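Local coordinates for putative isohexenylglutaconyl-CoA hydratase (Pseudomonas aeruginosa, PDB 4ZU2), which hydrates isohexenylglutaconyl-CoA, a crotonase-family step in the breakdown of acyclic terpenes such as citronellate, at the interface of chains A and B. Residues are numbered along the deposited sequence; one frame, centred on the assembly and turned at random. Chains: chain A/B, Putative isohexenylglutaconyl-CoA hydratase.

The interface of chains A and B. Residues chain A 73, 84-85, 88, 145, 147; chain B 234-235, 238.
Helix 227-243 of chain B lies against helix 81-99 of chain A and the loop carrying A:Leu145 and A:Ala147, with B:Phe238 reaching into the angle between them. This is a subunit contact of the crotonase (enoyl-CoA hydratase/isomerase) fold, whose members typically assemble as trimers or pairs of trimers; the deposited assembly is a trimer, so the contact is probably biological. B:Phe238 buries 85 Å² here, far more than any neighbour. Its CG stands opposite the backbone N (chi1 178°), which carries the ring away from its own helix and towards chain A. The side-chain amide of A:Asn88 is laid flat over one face of that ring, the two planes only 8° apart. The amide nitrogen ND2 sits above the ring centre, 3.6 Å from the plane, while amide carbon CG lies 3.5 Å from B:Phe238 CD2. The stack is parallel, so the N-H groups run alongside the ring rather than pointing into it. The extended chi1 of A:Asn88 (-172°) brings the amide across to chain B, and its oxygen OD1 lies over the helix backbone, 3.4 Å from B:Ala235 CA. At the ring edge, in its plane, the backbone O of A:Leu145 faces CD1 of B:Phe238 at 3.3 Å, an approach the slightly positive C-H rim probably favours. The leucine branch CD1 turns instead to the phenylalanine backbone, 4.0 Å from CA. At the foot of the ring, A:Ala147 CB packs on B:Phe238 CB at 3.8 Å and also meets the methyl of B:Ala234. Small alanines let the backbones come close: B:Ala235 CB rests 3.6 Å from the carbonyl O of A:Arg85. Beyond CZ, the thioether of the poorly ordered A:Met73 borders the ring tip.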
loop_
_atom_site.group_PDB
_atom_site.type_symbol
_atom_site.label_atom_id
_atom_site.label_comp_id
_atom_site.label_asym_id
_atom_site.label_seq_id
_atom_site.Cartn_x
_atom_site.Cartn_y
_atom_site.Cartn_z
ATOM N N MET A 73 -26.354 17.554 11.606
ATOM C CA MET A 73 -26.813 16.230 11.138
ATOM C C MET A 73 -28.271 16.077 11.640
ATOM O O MET A 73 -29.119 15.479 10.995
ATOM C CB MET A 73 -25.899 15.098 11.654
ATOM C CG MET A 73 -25.737 13.869 10.698
ATOM S SD MET A 73 -24.391 13.968 9.508
ATOM C CE MET A 73 -24.623 15.579 8.728
ATOM N N TYR A 84 -29.203 14.300 3.246
ATOM C CA TYR A 84 -28.056 13.544 3.714
ATOM C C TYR A 84 -27.087 13.274 2.555
ATOM O O TYR A 84 -25.906 13.438 2.724
ATOM C CB TYR A 84 -28.498 12.273 4.469
ATOM C CG TYR A 84 -28.992 12.646 5.857
ATOM C CD1 TYR A 84 -28.102 13.121 6.819
ATOM C CD2 TYR A 84 -30.343 12.596 6.187
ATOM C CE1 TYR A 84 -28.542 13.508 8.086
ATOM C CE2 TYR A 84 -30.785 12.993 7.445
ATOM C CZ TYR A 84 -29.877 13.457 8.381
ATOM O OH TYR A 84 -30.283 13.827 9.632
ATOM N N ARG A 85 -27.613 12.900 1.378
ATOM C CA ARG A 85 -26.799 12.589 0.195
ATOM C C ARG A 85 -26.001 13.796 -0.279
ATOM O O ARG A 85 -24.777 13.732 -0.446
ATOM C CB ARG A 85 -27.706 12.062 -0.936
ATOM C CG ARG A 85 -27.078 11.471 -2.145
ATOM C CD ARG A 85 -28.156 11.094 -3.241
ATOM N NE ARG A 85 -28.879 12.246 -3.788
ATOM C CZ ARG A 85 -28.322 13.256 -4.462
ATOM N NH1 ARG A 85 -27.016 13.290 -4.717
ATOM N NH2 ARG A 85 -29.076 14.228 -4.922
ATOM N N ASN A 88 -23.362 15.047 2.528
ATOM C CA ASN A 88 -22.249 14.054 2.571
ATOM C C ASN A 88 -21.368 14.127 1.292
ATOM O O ASN A 88 -20.161 14.213 1.373
ATOM C CB ASN A 88 -22.769 12.618 2.806
ATOM C CG ASN A 88 -21.659 11.600 3.057
ATOM O OD1 ASN A 88 -21.459 10.666 2.274
ATOM N ND2 ASN A 88 -20.947 11.758 4.170
ATOM N N LEU A 145 -21.892 5.199 8.014
ATOM C CA LEU A 145 -20.788 4.747 7.169
ATOM C C LEU A 145 -19.743 5.837 7.135
ATOM O O LEU A 145 -20.104 6.977 7.010
ATOM C CB LEU A 145 -21.246 4.503 5.728
ATOM C CG LEU A 145 -22.537 3.751 5.454
ATOM C CD1 LEU A 145 -22.714 3.512 3.925
ATOM C CD2 LEU A 145 -22.584 2.450 6.246
ATOM N N ALA A 147 -18.416 6.907 4.651
ATOM C CA ALA A 147 -18.698 6.644 3.224
ATOM C C ALA A 147 -17.778 7.375 2.275
ATOM O O ALA A 147 -17.180 6.759 1.382
ATOM C CB ALA A 147 -20.108 7.002 2.904
ATOM N N ALA B 234 -21.255 6.418 -2.768
ATOM C CA ALA B 234 -21.044 6.321 -1.335
ATOM C C ALA B 234 -22.007 7.261 -0.559
ATOM O O ALA B 234 -22.570 6.868 0.394
ATOM C CB ALA B 234 -19.595 6.626 -0.980
ATOM N N ALA B 235 -22.143 8.490 -1.026
ATOM C CA ALA B 235 -23.022 9.472 -0.483
ATOM C C ALA B 235 -24.491 9.001 -0.496
ATOM O O ALA B 235 -25.219 9.290 0.434
ATOM C CB ALA B 235 -22.868 10.775 -1.242
ATOM N N PHE B 238 -24.622 6.368 2.255
ATOM C CA PHE B 238 -24.589 7.029 3.541
ATOM C C PHE B 238 -26.030 7.487 3.937
ATOM O O PHE B 238 -26.496 7.263 5.060
ATOM C CB PHE B 238 -23.638 8.226 3.458
ATOM C CG PHE B 238 -23.549 9.038 4.745
ATOM C CD1 PHE B 238 -22.690 8.645 5.779
ATOM C CD2 PHE B 238 -24.251 10.212 4.887
ATOM C CE1 PHE B 238 -22.568 9.402 6.935
ATOM C CE2 PHE B 238 -24.155 10.951 6.028
ATOM C CZ PHE B 238 -23.297 10.540 7.072
#